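Side-chain contacts in sister chromatid cohesion protein (Chaetomium thermophilum, PDB 5T8V), which probably helps load cohesin onto chromatin, and is represented here by the C-terminal HEAT-repeat fragment of Scc2: residues S821-I826 / S855-E860; R866-S871 / R882-I887. All blocks are in the same frame, centred on the assembly; numbering follows the deposited sequence.

Contact 1 (S821-I826 / S855-E860)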
ATOM      1  N   SER A 821      37.929 -10.045  22.653  1.00 63.10           N
ATOM      2  CA  SER A 821      38.201 -10.238  21.234  1.00 62.01           C
ATOM      3  C   SER A 821      38.835  -8.990  20.632  1.00 62.88           C
ATOM      4  O   SER A 821      39.887  -9.065  19.989  1.00 63.18           O
ATOM      5  CB  SER A 821      36.913 -10.599  20.496  1.00 59.32           C
ATOM      6  OG  SER A 821      37.164 -10.836  19.122  1.00 58.70           O
ATOM      7  N   MET A 822      38.214  -7.827  20.850  1.00 64.89           N
ATOM      8  CA  MET A 822      38.757  -6.581  20.317  1.00 64.04           C
ATOM      9  C   MET A 822      40.233  -6.438  20.665  1.00 65.10           C
ATOM     10  O   MET A 822      41.044  -6.048  19.816  1.00 63.60           O
ATOM     11  CB  MET A 822      37.970  -5.385  20.855  1.00 62.62           C
ATOM     12  CG  MET A 822      36.465  -5.544  20.801  1.00 61.51           C
ATOM     13  SD  MET A 822      35.588  -3.976  20.724  1.00 58.95           S
ATOM     14  CE  MET A 822      33.897  -4.524  20.947  1.00 60.00           C
ATOM     15  N   PHE A 823      40.603  -6.749  21.910  1.00 57.49           N
ATOM     16  CA  PHE A 823      42.018  -6.748  22.264  1.00 59.41           C
ATOM     17  C   PHE A 823      42.763  -7.882  21.576  1.00 63.66           C
ATOM     18  O   PHE A 823      43.938  -7.726  21.222  1.00 63.67           O
ATOM     19  CB  PHE A 823      42.190  -6.846  23.779  1.00 59.16           C
ATOM     20  CG  PHE A 823      41.891  -5.569  24.507  1.00 57.07           C
ATOM     21  CD1 PHE A 823      42.804  -4.528  24.505  1.00 55.61           C
ATOM     22  CD2 PHE A 823      40.704  -5.413  25.201  1.00 57.20           C
ATOM     23  CE1 PHE A 823      42.534  -3.352  25.178  1.00 54.82           C
ATOM     24  CE2 PHE A 823      40.429  -4.241  25.874  1.00 56.45           C
ATOM     25  CZ  PHE A 823      41.345  -3.208  25.863  1.00 55.15           C
ATOM     26  N   ASP A 824      42.104  -9.027  21.380  1.00 91.12           N
ATOM     27  CA  ASP A 824      42.730 -10.124  20.653  1.00 95.08           C
ATOM     28  C   ASP A 824      42.988  -9.748  19.200  1.00 96.28           C
ATOM     29  O   ASP A 824      43.901 -10.296  18.572  1.00 98.05           O
ATOM     30  CB  ASP A 824      41.852 -11.374  20.737  1.00 97.56           C
ATOM     31  CG  ASP A 824      42.503 -12.589  20.107  1.00100.39           C
ATOM     32  OD1 ASP A 824      43.750 -12.671  20.119  1.00102.01           O
ATOM     33  OD2 ASP A 824      41.767 -13.463  19.602  1.00101.02           O
ATOM     34  N   LEU A 825      42.202  -8.819  18.653  1.00 81.89           N
ATOM     35  CA  LEU A 825      42.436  -8.309  17.308  1.00 81.14           C
ATOM     36  C   LEU A 825      43.563  -7.286  17.253  1.00 77.97           C
ATOM     37  O   LEU A 825      43.937  -6.863  16.153  1.00 76.43           O
ATOM     38  CB  LEU A 825      41.153  -7.683  16.752  1.00 82.24           C
ATOM     39  CG  LEU A 825      40.148  -8.634  16.093  1.00 84.98           C
ATOM     40  CD1 LEU A 825      39.654  -9.698  17.062  1.00 87.07           C
ATOM     41  CD2 LEU A 825      38.973  -7.846  15.531  1.00 84.41           C
ATOM     42  N   ILE A 826      44.105  -6.880  18.399  1.00 84.94           N
ATOM     43  CA  ILE A 826      45.193  -5.913  18.441  1.00 84.01           C
ATOM     44  C   ILE A 826      46.494  -6.526  18.947  1.00 86.26           C
ATOM     45  O   ILE A 826      47.569  -5.980  18.653  1.00 87.18           O
ATOM     46  CB  ILE A 826      44.814  -4.689  19.301  1.00 82.17           C
ATOM     47  CG1 ILE A 826      43.470  -4.107  18.850  1.00 80.54           C
ATOM     48  CG2 ILE A 826      45.893  -3.610  19.211  1.00 81.62           C
ATOM     49  CD1 ILE A 826      42.870  -3.121  19.830  1.00 79.35           C
ATOM     50  N   SER A 855      34.365  -2.944  34.333  1.00 75.55           N
ATOM     51  CA  SER A 855      34.563  -4.282  34.880  1.00 76.51           C
ATOM     52  C   SER A 855      34.952  -5.297  33.811  1.00 75.84           C
ATOM     53  O   SER A 855      35.550  -6.327  34.138  1.00 77.60           O
ATOM     54  CB  SER A 855      33.288  -4.748  35.586  1.00 78.03           C
ATOM     55  OG  SER A 855      33.364  -6.122  35.917  1.00 79.60           O
ATOM     56  N   LEU A 856      34.630  -5.028  32.545  1.00 70.10           N
ATOM     57  CA  LEU A 856      34.881  -5.988  31.478  1.00 69.03           C
ATOM     58  C   LEU A 856      36.353  -6.068  31.094  1.00 67.23           C
ATOM     59  O   LEU A 856      36.752  -7.027  30.426  1.00 66.98           O
ATOM     60  CB  LEU A 856      34.049  -5.619  30.249  1.00 68.23           C
ATOM     61  CG  LEU A 856      32.539  -5.549  30.485  1.00 70.21           C
ATOM     62  CD1 LEU A 856      31.869  -4.678  29.439  1.00 68.45           C
ATOM     63  CD2 LEU A 856      31.938  -6.942  30.481  1.00 72.64           C
ATOM     64  N   PHE A 857      37.163  -5.095  31.501  1.00 62.23           N
ATOM     65  CA  PHE A 857      38.556  -5.023  31.093  1.00 61.85           C
ATOM     66  C   PHE A 857      39.461  -5.645  32.150  1.00 65.70           C
ATOM     67  O   PHE A 857      39.122  -5.693  33.334  1.00 67.75           O
ATOM     68  CB  PHE A 857      38.970  -3.570  30.840  1.00 58.43           C
ATOM     69  CG  PHE A 857      38.275  -2.938  29.665  1.00 56.03           C
ATOM     70  CD1 PHE A 857      36.944  -2.563  29.750  1.00 56.42           C
ATOM     71  CD2 PHE A 857      38.952  -2.714  28.478  1.00 54.20           C
ATOM     72  CE1 PHE A 857      36.302  -1.984  28.672  1.00 55.22           C
ATOM     73  CE2 PHE A 857      38.314  -2.134  27.398  1.00 52.89           C
ATOM     74  CZ  PHE A 857      36.988  -1.769  27.496  1.00 53.52           C
ATOM     75  N   THR A 858      40.621  -6.122  31.703  1.00 52.69           N
ATOM     76  CA  THR A 858      41.617  -6.723  32.576  1.00 54.92           C
ATOM     77  C   THR A 858      42.952  -6.007  32.406  1.00 54.26           C
ATOM     78  O   THR A 858      43.196  -5.331  31.403  1.00 52.86           O
ATOM     79  CB  THR A 858      41.790  -8.222  32.285  1.00 56.44           C
ATOM     80  OG1 THR A 858      42.368  -8.401  30.986  1.00 55.14           O
ATOM     81  CG2 THR A 858      40.450  -8.939  32.341  1.00 57.81           C
ATOM     82  N   PHE A 859      43.820  -6.166  33.408  1.00 72.29           N
ATOM     83  CA  PHE A 859      45.117  -5.496  33.379  1.00 72.11           C
ATOM     84  C   PHE A 859      45.961  -5.971  32.203  1.00 73.20           C
ATOM     85  O   PHE A 859      46.629  -5.166  31.543  1.00 71.80           O
ATOM     86  CB  PHE A 859      45.857  -5.733  34.697  1.00 73.96           C
ATOM     87  CG  PHE A 859      47.295  -5.296  34.673  1.00 73.78           C
ATOM     88  CD1 PHE A 859      47.643  -3.993  34.985  1.00 72.91           C
ATOM     89  CD2 PHE A 859      48.300  -6.191  34.343  1.00 74.92           C
ATOM     90  CE1 PHE A 859      48.966  -3.589  34.966  1.00 72.64           C
ATOM     91  CE2 PHE A 859      49.624  -5.793  34.321  1.00 74.80           C
ATOM     92  CZ  PHE A 859      49.957  -4.490  34.634  1.00 73.28           C
ATOM     93  N   GLU A 860      45.949  -7.278  31.928  1.00 83.49           N
ATOM     94  CA  GLU A 860      46.812  -7.823  30.885  1.00 85.53           C
ATOM     95  C   GLU A 860      46.562  -7.146  29.545  1.00 82.59           C
ATOM     96  O   GLU A 860      47.497  -6.941  28.762  1.00 81.17           O
ATOM     97  CB  GLU A 860      46.602  -9.333  30.767  1.00 87.76           C
ATOM     98  CG  GLU A 860      47.082 -10.124  31.975  1.00 91.28           C
ATOM     99  CD  GLU A 860      48.590 -10.078  32.147  1.00 93.70           C
ATOM    100  OE1 GLU A 860      49.274  -9.504  31.273  1.00 92.72           O
ATOM    101  OE2 GLU A 860      49.092 -10.616  33.156  1.00 96.72           O
TER
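F823 and F857 have matching first torsions: in each, CG lies anti to the carbonyl carbon and beside the backbone N (chi1 -75° in F823, -66° in F857). For F823 the bond from backbone to CB already aims at the other segment. For F857 it runs across that direction, and the reach of the ring closes the distance. The backbones stay well apart, with F823 CA 9.6 Å from F857 CA, so the rings alone bridge the gap. The CE2 and CZ corner of F823 meets the CD2–CE2 bond of F857. F823 CE2 lies 3.4 Å from both CD2 and CE2 of F857, and F823 CZ stands 3.6 Å from F857 CE2. The planes are turned 87° to each other with centroids 5.6 Å apart, yet neither ring lies over the other's face. The pair therefore meets rim to rim and is not a T-shaped stack. The interaction is purely apolar and small, 81 Å² in all, shared almost equally, and both residues are buried. Replacing F823 by alanine is likely to leave the CD2–CE2 rim of F857 without its partner and open a gap beside L846 and L865. In the fold, the contact places the loop residue F857 against the C-terminal part of helix 808-824, whose V819 also touches F857. On the same helix, M822 packs on V842, V845 and L846, while S821 and M822 both reach V777. Helix 808-824 thus contacts both helices 773-786 and 839-852, with the aromatic pair adding to its apolar surroundings.

Contact 2 (R866-S871 / R882-I887); sequences RPYIAS and RAVVVI
Both methyls of V884 face Y868 CB, CG1 the closer at 3.8 Å and CG2 at 4.2 Å. CG1 is also 4.1 Å from Y868 CG, so it touches the root of the tyrosine, at an oblique angle to the ring. CG2 lies 4.5 Å from I869 CD1, a loose contact made by the end of the isoleucine chain. The torsion of V884 (chi1 -60°) sets CG1 beside the backbone N, anti to the carbonyl carbon, and brings both methyls onto the CB of Y868, with CG2 also near I869. V884 contributes 65 Å² of the 131 Å² buried, about as much as Y868 and I869 together. The nearest CA atoms are those of Y868 and V884, 7.1 Å apart. One step outward, S871 OG donates a hydrogen bond of 3.2 Å to Y868 O, from above the carbonyl plane (48° out of it, C=O...donor angle 105°), tying the turn after Y868 to the helix. Farther out, salt bridges hold the segments to other helices: R866 to E909 of helix 900-910, and R882 to D924 of helix 919-935. I869 also packs on L910. Since only carbon atoms meet across the segments, the contact is apolar, consistent with van der Waals packing between helices 866-870 and 878-891 of this HEAT-repeat protein, with directional and charged bonds kept to its surroundings.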
ATOM      1  N   ARG A 866      49.975  -0.449  26.167  1.00 61.50           N
ATOM      2  CA  ARG A 866      51.173   0.196  26.711  1.00 59.84           C
ATOM      3  C   ARG A 866      51.979   0.981  25.682  1.00 58.34           C
ATOM      4  O   ARG A 866      52.281   2.153  25.943  1.00 57.11           O
ATOM      5  CB  ARG A 866      52.051  -0.884  27.362  1.00 61.17           C
ATOM      6  CG  ARG A 866      53.174  -0.347  28.226  1.00 61.02           C
ATOM      7  CD  ARG A 866      52.647   0.169  29.551  1.00 60.79           C
ATOM      8  NE  ARG A 866      53.730   0.592  30.435  1.00 60.93           N
ATOM      9  CZ  ARG A 866      54.356   1.761  30.346  1.00 60.24           C
ATOM     10  NH1 ARG A 866      54.012   2.633  29.404  1.00 59.76           N
ATOM     11  NH2 ARG A 866      55.330   2.057  31.195  1.00 59.94           N
ATOM     12  N   PRO A 867      52.357   0.426  24.527  1.00 56.81           N
ATOM     13  CA  PRO A 867      53.176   1.207  23.584  1.00 56.98           C
ATOM     14  C   PRO A 867      52.463   2.423  23.020  1.00 56.12           C
ATOM     15  O   PRO A 867      53.135   3.374  22.601  1.00 56.33           O
ATOM     16  CB  PRO A 867      53.511   0.191  22.484  1.00 58.05           C
ATOM     17  CG  PRO A 867      52.436  -0.833  22.571  1.00 58.32           C
ATOM     18  CD  PRO A 867      52.077  -0.929  24.019  1.00 58.13           C
ATOM     19  N   TYR A 868      51.128   2.429  22.989  1.00 55.18           N
ATOM     20  CA  TYR A 868      50.411   3.610  22.523  1.00 53.84           C
ATOM     21  C   TYR A 868      50.643   4.804  23.442  1.00 54.25           C
ATOM     22  O   TYR A 868      50.631   5.949  22.982  1.00 54.59           O
ATOM     23  CB  TYR A 868      48.915   3.317  22.414  1.00 52.79           C
ATOM     24  CG  TYR A 868      48.534   2.429  21.250  1.00 52.72           C
ATOM     25  CD1 TYR A 868      48.639   2.885  19.943  1.00 52.73           C
ATOM     26  CD2 TYR A 868      48.055   1.144  21.457  1.00 53.05           C
ATOM     27  CE1 TYR A 868      48.288   2.082  18.873  1.00 53.28           C
ATOM     28  CE2 TYR A 868      47.700   0.332  20.395  1.00 53.88           C
ATOM     29  CZ  TYR A 868      47.817   0.808  19.105  1.00 54.31           C
ATOM     30  OH  TYR A 868      47.465   0.004  18.043  1.00 55.44           O
ATOM     31  N   ILE A 869      50.859   4.559  24.737  1.00 58.63           N
ATOM     32  CA  ILE A 869      51.078   5.656  25.674  1.00 59.14           C
ATOM     33  C   ILE A 869      52.443   6.292  25.443  1.00 60.31           C
ATOM     34  O   ILE A 869      52.582   7.521  25.461  1.00 61.08           O
ATOM     35  CB  ILE A 869      50.927   5.162  27.127  1.00 59.36           C
ATOM     36  CG1 ILE A 869      49.464   4.839  27.444  1.00 59.50           C
ATOM     37  CG2 ILE A 869      51.441   6.206  28.121  1.00 58.78           C
ATOM     38  CD1 ILE A 869      49.036   3.449  27.042  1.00 60.19           C
ATOM     39  N   ALA A 870      53.473   5.470  25.230  1.00 67.88           N
ATOM     40  CA  ALA A 870      54.820   6.003  25.064  1.00 68.92           C
ATOM     41  C   ALA A 870      54.924   6.897  23.835  1.00 69.89           C
ATOM     42  O   ALA A 870      55.727   7.838  23.820  1.00 70.49           O
ATOM     43  CB  ALA A 870      55.828   4.858  24.971  1.00 69.02           C
ATOM     44  N   SER A 871      54.127   6.629  22.806  1.00 58.64           N
ATOM     45  CA  SER A 871      54.188   7.382  21.561  1.00 60.00           C
ATOM     46  C   SER A 871      53.234   8.570  21.529  1.00 61.43           C
ATOM     47  O   SER A 871      53.178   9.268  20.511  1.00 62.00           O
ATOM     48  CB  SER A 871      53.891   6.459  20.375  1.00 60.30           C
ATOM     49  OG  SER A 871      52.609   5.866  20.493  1.00 59.93           O
ATOM     50  N   ARG A 882      43.725   9.667  22.431  1.00 50.09           N
ATOM     51  CA  ARG A 882      42.593   9.954  23.305  1.00 49.43           C
ATOM     52  C   ARG A 882      41.883   8.668  23.707  1.00 46.80           C
ATOM     53  O   ARG A 882      41.463   8.513  24.861  1.00 46.31           O
ATOM     54  CB  ARG A 882      41.625  10.916  22.618  1.00 51.70           C
ATOM     55  CG  ARG A 882      40.697  11.637  23.588  1.00 54.86           C
ATOM     56  CD  ARG A 882      39.862  12.701  22.891  1.00 57.88           C
ATOM     57  NE  ARG A 882      38.519  12.223  22.563  1.00 60.45           N
ATOM     58  CZ  ARG A 882      37.453  12.353  23.351  1.00 62.48           C
ATOM     59  NH1 ARG A 882      36.277  11.881  22.955  1.00 62.79           N
ATOM     60  NH2 ARG A 882      37.553  12.951  24.533  1.00 63.44           N
ATOM     61  N   ALA A 883      41.756   7.725  22.771  1.00 41.82           N
ATOM     62  CA  ALA A 883      41.119   6.451  23.083  1.00 42.07           C
ATOM     63  C   ALA A 883      41.836   5.748  24.229  1.00 42.36           C
ATOM     64  O   ALA A 883      41.213   5.376  25.230  1.00 42.88           O
ATOM     65  CB  ALA A 883      41.086   5.562  21.841  1.00 41.95           C
ATOM     66  N   VAL A 884      43.154   5.564  24.109  1.00 43.60           N
ATOM     67  CA  VAL A 884      43.871   4.786  25.117  1.00 44.53           C
ATOM     68  C   VAL A 884      43.890   5.521  26.452  1.00 45.45           C
ATOM     69  O   VAL A 884      43.713   4.905  27.511  1.00 47.28           O
ATOM     70  CB  VAL A 884      45.293   4.438  24.634  1.00 44.54           C
ATOM     71  CG1 VAL A 884      45.229   3.624  23.348  1.00 45.22           C
ATOM     72  CG2 VAL A 884      46.138   5.686  24.438  1.00 43.83           C
ATOM     73  N   VAL A 885      44.098   6.842  26.437  1.00 36.52           N
ATOM     74  CA  VAL A 885      44.137   7.562  27.709  1.00 36.99           C
ATOM     75  C   VAL A 885      42.771   7.530  28.382  1.00 37.81           C
ATOM     76  O   VAL A 885      42.681   7.511  29.614  1.00 38.59           O
ATOM     77  CB  VAL A 885      44.631   9.010  27.523  1.00 36.71           C
ATOM     78  CG1 VAL A 885      46.027   9.022  26.919  1.00 36.14           C
ATOM     79  CG2 VAL A 885      43.669   9.800  26.665  1.00 36.71           C
ATOM     80  N   VAL A 886      41.689   7.522  27.598  1.00 37.80           N
ATOM     81  CA  VAL A 886      40.359   7.417  28.191  1.00 38.77           C
ATOM     82  C   VAL A 886      40.128   6.011  28.730  1.00 39.37           C
ATOM     83  O   VAL A 886      39.480   5.829  29.769  1.00 40.56           O
ATOM     84  CB  VAL A 886      39.285   7.818  27.164  1.00 38.62           C
ATOM     85  CG1 VAL A 886      37.892   7.409  27.639  1.00 39.70           C
ATOM     86  CG2 VAL A 886      39.333   9.320  26.930  1.00 38.61           C
ATOM     87  N   ILE A 887      40.649   4.995  28.042  1.00 42.35           N
ATOM     88  CA  ILE A 887      40.488   3.627  28.518  1.00 44.70           C
ATOM     89  C   ILE A 887      41.235   3.431  29.831  1.00 47.01           C
ATOM     90  O   ILE A 887      40.749   2.743  30.736  1.00 48.70           O
ATOM     91  CB  ILE A 887      40.947   2.628  27.440  1.00 44.24           C
ATOM     92  CG1 ILE A 887      39.999   2.688  26.238  1.00 43.96           C
ATOM     93  CG2 ILE A 887      40.983   1.203  28.000  1.00 45.27           C
ATOM     94  CD1 ILE A 887      40.503   1.957  25.011  1.00 43.15           C
TER

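Contact 1 closes before contact 2 opens, so the two follow in series along the chain, and their centres are about 14 Å apart. They touch directly where I826 CG2 of the first meets Y868 OH of the second at 4.1 Å, a packing contact. Two further residues connect them: L846 of helix 839-852 and L865, each touched by F823 of contact 1 and by I887 of the 882-887 segment. Both contacts are apolar and their centres lie about 49 and 54 Å from the centre of the chain, on the same side of it. These indirect links, with the I826–Y868 touch, place the two contacts in adjoining parts of the fold; neither includes a bound ligand.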